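Local coordinates for phosphoacetylglucosamine mutase (Aspergillus lentulus, PDB 5O9X), which catalyses the interconversion of the 6-phosphate and 1-phosphate of N-acetylglucosamine, and is held here with glucose 1,6-bisphosphate in its active site, at residues A68-A73 with A287-Y292; A259-V262 with Q266-P269. The protein carries 1 engineered substitution. All blocks are in the same frame, centred on the assembly; numbering follows the deposited sequence.

Both contacts belong to the region where the first and second domains of this phosphohexomutase face each other, and their centres lie about 11 Å apart. Interaction 1 spans two domains: the loop 68-73 of the first domain meets Arg289 of the second at one phosphate of the bound sugar. Interaction 2 is local to the second domain, where helix 259-265 gives way to a loop. Along the sequence, 259-262 and 266-269 fall between the two segments of interaction 1. Helix 259-265 joins them directly. Asp260 OD1 makes a long, weak ion pair with Arg289 NH1, and Leu291 packs on Ala259 and Val262. Ala259 also touches Arg289, so the helix lies against the arginine that binds the ligand.

Interaction 1 of 2, residues A68-A73 with A287-Y292; sequences AAHNPA and ADRILY. Engineered in segment 68-73: Ala69 (natural residue Ser). Unlike the reference sequence in segment 287-292: Leu291 (reference Val). With G16 (1,6-di-O-phosphono-alpha-D-glucopyranose), chain B.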
loop_
_atom_site.group_PDB
_atom_site.type_symbol
_atom_site.label_atom_id
_atom_site.label_comp_id
_atom_site.label_asym_id
_atom_site.label_seq_id
_atom_site.Cartn_x
_atom_site.Cartn_y
_atom_site.Cartn_z
ATOM N N ALA A 68 -0.455 10.579 -5.719
ATOM C CA ALA A 68 0.909 10.373 -5.201
ATOM C C ALA A 68 0.915 9.898 -3.716
ATOM O O ALA A 68 1.977 9.920 -3.090
ATOM C CB ALA A 68 1.790 11.615 -5.417
ATOM N N ALA A 69 -0.255 9.444 -3.187
ATOM C CA ALA A 69 -0.298 8.604 -1.908
ATOM C C ALA A 69 0.328 9.315 -0.682
ATOM O O ALA A 69 -0.232 10.322 -0.253
ATOM C CB ALA A 69 0.391 7.280 -2.184
ATOM N N HIS A 70 1.514 8.889 -0.162
ATOM C CA HIS A 70 2.120 9.527 1.013
ATOM C C HIS A 70 2.850 10.844 0.676
ATOM O O HIS A 70 3.212 11.616 1.607
ATOM C CB HIS A 70 3.191 8.582 1.696
ATOM C CG HIS A 70 4.539 8.633 1.068
ATOM N ND1 HIS A 70 4.884 7.820 -0.009
ATOM C CD2 HIS A 70 5.631 9.395 1.330
ATOM C CE1 HIS A 70 6.134 8.079 -0.364
ATOM N NE2 HIS A 70 6.603 9.031 0.436
ATOM N N ASN A 71 3.116 11.076 -0.620
ATOM C CA ASN A 71 3.902 12.280 -1.060
ATOM C C ASN A 71 3.281 13.649 -0.684
ATOM O O ASN A 71 2.043 13.771 -0.504
ATOM C CB ASN A 71 4.191 12.288 -2.573
ATOM C CG ASN A 71 5.205 11.188 -2.977
ATOM O OD1 ASN A 71 5.143 10.069 -2.479
ATOM N ND2 ASN A 71 6.098 11.522 -3.911
ATOM N N PRO A 72 4.148 14.678 -0.631
ATOM C CA PRO A 72 3.602 16.023 -0.317
ATOM C C PRO A 72 2.582 16.425 -1.422
ATOM O O PRO A 72 2.588 15.865 -2.559
ATOM C CB PRO A 72 4.874 16.943 -0.356
ATOM C CG PRO A 72 6.031 15.967 0.008
ATOM C CD PRO A 72 5.660 14.697 -0.756
ATOM N N ALA A 73 1.693 17.354 -1.060
ATOM C CA ALA A 73 0.565 17.816 -1.905
ATOM C C ALA A 73 0.967 18.272 -3.308
ATOM O O ALA A 73 0.127 18.133 -4.214
ATOM C CB ALA A 73 -0.184 18.975 -1.185
ATOM N N ALA A 287 -5.387 6.743 1.725
ATOM C CA ALA A 287 -5.884 5.703 2.652
ATOM C C ALA A 287 -5.384 4.284 2.248
ATOM O O ALA A 287 -6.145 3.304 2.237
ATOM C CB ALA A 287 -7.413 5.740 2.773
ATOM N N ASP A 288 -4.085 4.198 1.962
ATOM C CA ASP A 288 -3.564 2.900 1.723
ATOM C C ASP A 288 -2.409 2.499 2.647
ATOM O O ASP A 288 -1.672 1.529 2.383
ATOM C CB ASP A 288 -3.215 2.751 0.243
ATOM C CG ASP A 288 -3.382 1.288 -0.213
ATOM O OD1 ASP A 288 -4.136 0.506 0.446
ATOM O OD2 ASP A 288 -2.693 0.946 -1.137
ATOM N N ARG A 289 -2.270 3.246 3.726
ATOM C CA ARG A 289 -1.369 2.882 4.847
ATOM C C ARG A 289 -2.145 3.138 6.119
ATOM O O ARG A 289 -2.898 4.131 6.193
ATOM C CB ARG A 289 -0.156 3.823 4.893
ATOM C CG ARG A 289 0.778 3.665 3.707
ATOM C CD ARG A 289 1.970 4.612 3.946
ATOM N NE ARG A 289 2.833 4.661 2.746
ATOM C CZ ARG A 289 4.035 5.225 2.743
ATOM N NH1 ARG A 289 4.489 5.804 3.848
ATOM N NH2 ARG A 289 4.750 5.302 1.642
ATOM N N ILE A 290 -1.909 2.297 7.135
ATOM C CA ILE A 290 -2.409 2.641 8.478
ATOM C C ILE A 290 -1.326 2.294 9.516
ATOM O O ILE A 290 -0.711 1.240 9.419
ATOM C CB ILE A 290 -3.703 1.932 8.806
ATOM C CG1 ILE A 290 -4.238 2.387 10.201
ATOM C CG2 ILE A 290 -3.610 0.424 8.580
ATOM C CD1 ILE A 290 -5.672 2.024 10.403
ATOM N N LEU A 291 -1.079 3.188 10.459
ATOM C CA LEU A 291 -0.585 2.728 11.773
ATOM C C LEU A 291 -1.249 3.178 12.961
ATOM O O LEU A 291 -2.021 4.086 12.899
ATOM C CB LEU A 291 0.821 2.966 12.031
ATOM C CG LEU A 291 1.711 3.992 11.672
ATOM C CD1 LEU A 291 2.013 3.104 10.446
ATOM C CD2 LEU A 291 0.920 5.284 11.654
ATOM N N TYR A 292 -0.937 2.507 14.051
ATOM C CA TYR A 292 -1.608 2.759 15.317
ATOM C C TYR A 292 -0.602 3.339 16.267
ATOM O O TYR A 292 0.606 3.129 16.084
ATOM C CB TYR A 292 -2.066 1.345 15.900
ATOM C CG TYR A 292 -3.552 1.041 15.578
ATOM C CD1 TYR A 292 -3.922 0.591 14.269
ATOM C CD2 TYR A 292 -4.544 1.241 16.555
ATOM C CE1 TYR A 292 -5.273 0.322 13.936
ATOM C CE2 TYR A 292 -5.919 0.929 16.280
ATOM C CZ TYR A 292 -6.264 0.492 14.957
ATOM O OH TYR A 292 -7.568 0.130 14.642
HETATM C C1 G16 B . 4.732 3.346 -2.011
HETATM C C2 G16 B . 4.686 1.830 -2.175
HETATM C C3 G16 B . 5.192 1.136 -0.870
HETATM C C4 G16 B . 6.575 1.579 -0.427
HETATM C C5 G16 B . 6.554 3.095 -0.275
HETATM C C6 G16 B . 7.915 3.734 -0.121
HETATM O O1 G16 B . 3.841 3.725 -0.957
HETATM O O2 G16 B . 3.372 1.317 -2.554
HETATM O O3 G16 B . 5.076 -0.217 -1.069
HETATM O O4 G16 B . 7.029 1.020 0.882
HETATM O O5 G16 B . 6.118 3.748 -1.491
HETATM O O6 G16 B . 8.702 3.390 -1.349
HETATM P P G16 B . 10.181 4.032 -1.527
HETATM O O1P G16 B . 10.993 3.765 -0.238
HETATM O O2P G16 B . 10.014 5.561 -1.694
HETATM O O3P G16 B . 10.794 3.471 -2.828
HETATM P "P'" G16 B . 2.575 4.740 -1.183
HETATM O O1X G16 B . 2.001 4.470 -2.600
HETATM O O2X G16 B . 3.156 6.190 -1.214
HETATM O O3X G16 B . 1.675 4.632 -0.001
#
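The phosphoryl-transfer end of the active site brings His70 and Arg289 together around the 1-phosphate of the bound glucose 1,6-bisphosphate. His70 ND1 donates a nearly straight bond to O2X of the ligand, 2.7 Å long at 173°, and this oxygen lies in the plane of the ring. The backbone His70 N adds a weak bond to the same oxygen. Arg289 takes two other oxygens: NE reaches O3X at 3.0 Å, and NH2 reaches the bridging O1 at 3.2 Å. Its chain runs extended from CG to NE, which carries the guanidinium to the phosphate. The 68-73 loop holds the catalytic serine in phosphohexomutases, here the engineered Ala69, whose CB sits 3.1 Å from ligand O2X. A type II' turn from Ala68 to Asn71 shapes it. His70 and Arg289 do not bond to each other. His70 CB lies over the centre of the guanidinium, 3.5 Å above its plane, and the two flat groups are 25° apart. His70 ND1 and Arg289 NH2 are 3.0 Å apart at a poor angle, so the shared phosphate joins them. Glu510 OE1 bonds His70 NE2. With ND1 on the phosphate, both ring nitrogens are held and the ring's rotation is fixed.

Interaction 2 of 2, residues A259-V262 with Q266-P269; sequences ADYV and QRAP
Tyr261 meets the chain that follows its own helix, bringing its CE2 edge and hydroxyl to Arg267, Ala268 and Pro269. CG stands anti to the backbone N (chi1 176°), which carries the ring out to the 266-269 segment. Its CE2 comes 3.8 Å from Ala268 O, which lies near the ring plane. The hydroxyl OH is 3.5 Å from Arg267 CD and sits over one face of the guanidinium, whose plane is turned 54° from the ring. The Arg267 chain bends at chi3 (-67°) beside the tyrosine, and its NE makes a weak bond to Ala268 O. Next comes Val262, in the last turn of helix 259-265. Gln266 is the first residue to leave the helix, with positive phi, and its N makes a weak bond of 2.7 Å to Val262 O. Segment 266-269 begins the loop linking this helix to strand 279-283 of the mixed domain II sheet. Val262 CA makes a CH...O contact of 3.5 Å with Arg267 O, a buried carbonyl with no conventional hydrogen-bond partner in the model. Both methyls of Val262 also touch this oxygen, and CG2 packs on Pro269 CD at 3.8 Å. Tyr293 of strand 290-295 contacts both Val262 and Pro269.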
loop_
_atom_site.group_PDB
_atom_site.type_symbol
_atom_site.label_atom_id
_atom_site.label_comp_id
_atom_site.label_asym_id
_atom_site.label_seq_id
_atom_site.Cartn_x
_atom_site.Cartn_y
_atom_site.Cartn_z
ATOM N N ALA A 259 -0.015 8.819 8.220
ATOM C CA ALA A 259 0.803 7.644 8.683
ATOM C C ALA A 259 2.236 7.944 8.363
ATOM O O ALA A 259 3.097 7.517 9.061
ATOM C CB ALA A 259 0.378 6.378 7.914
ATOM N N ASP A 260 2.523 8.593 7.232
ATOM C CA ASP A 260 3.982 8.769 6.898
ATOM C C ASP A 260 4.716 9.741 7.871
ATOM O O ASP A 260 5.826 9.514 8.359
ATOM C CB ASP A 260 4.134 9.291 5.445
ATOM C CG ASP A 260 5.600 9.469 5.094
ATOM O OD1 ASP A 260 6.335 8.442 5.084
ATOM O OD2 ASP A 260 6.039 10.651 4.913
ATOM N N TYR A 261 3.999 10.809 8.267
ATOM C CA TYR A 261 4.502 11.712 9.274
ATOM C C TYR A 261 4.743 10.922 10.605
ATOM O O TYR A 261 5.830 11.017 11.207
ATOM C CB TYR A 261 3.505 12.911 9.499
ATOM C CG TYR A 261 3.988 13.838 10.649
ATOM C CD1 TYR A 261 4.728 15.023 10.365
ATOM C CD2 TYR A 261 3.703 13.535 11.970
ATOM C CE1 TYR A 261 5.170 15.893 11.378
ATOM C CE2 TYR A 261 4.194 14.347 12.993
ATOM C CZ TYR A 261 4.894 15.537 12.666
ATOM O OH TYR A 261 5.333 16.322 13.699
ATOM N N VAL A 262 3.749 10.157 11.069
ATOM C CA VAL A 262 3.864 9.487 12.357
ATOM C C VAL A 262 5.035 8.483 12.340
ATOM O O VAL A 262 5.835 8.406 13.280
ATOM C CB VAL A 262 2.515 8.839 12.701
ATOM C CG1 VAL A 262 2.612 7.981 13.977
ATOM C CG2 VAL A 262 1.475 9.964 13.020
ATOM N N GLN A 266 8.183 9.394 14.306
ATOM C CA GLN A 266 7.946 8.654 15.573
ATOM C C GLN A 266 7.345 9.537 16.677
ATOM O O GLN A 266 7.891 9.626 17.800
ATOM C CB GLN A 266 9.213 7.926 16.094
ATOM C CG GLN A 266 9.707 6.879 15.064
ATOM C CD GLN A 266 10.843 5.953 15.557
ATOM O OE1 GLN A 266 11.162 5.912 16.720
ATOM N NE2 GLN A 266 11.423 5.174 14.651
ATOM N N ARG A 267 6.196 10.119 16.361
ATOM C CA ARG A 267 5.492 11.043 17.278
ATOM C C ARG A 267 4.102 11.218 16.700
ATOM O O ARG A 267 3.872 10.984 15.468
ATOM C CB ARG A 267 6.247 12.388 17.403
ATOM C CG ARG A 267 6.299 13.222 16.121
ATOM C CD ARG A 267 6.828 14.653 16.350
ATOM N NE ARG A 267 5.801 15.314 17.165
ATOM C CZ ARG A 267 5.750 16.602 17.511
ATOM N NH1 ARG A 267 6.681 17.456 17.125
ATOM N NH2 ARG A 267 4.727 17.024 18.245
ATOM N N ALA A 268 3.178 11.659 17.551
ATOM C CA ALA A 268 1.821 11.924 17.100
ATOM C C ALA A 268 1.804 13.218 16.304
ATOM O O ALA A 268 2.692 14.024 16.467
ATOM C CB ALA A 268 0.852 12.002 18.274
ATOM N N PRO A 269 0.755 13.431 15.481
ATOM C CA PRO A 269 0.667 14.713 14.805
ATOM C C PRO A 269 0.665 15.858 15.873
ATOM O O PRO A 269 0.031 15.707 16.883
ATOM C CB PRO A 269 -0.695 14.656 14.104
ATOM C CG PRO A 269 -0.985 13.184 13.879
ATOM C CD PRO A 269 -0.365 12.514 15.114
#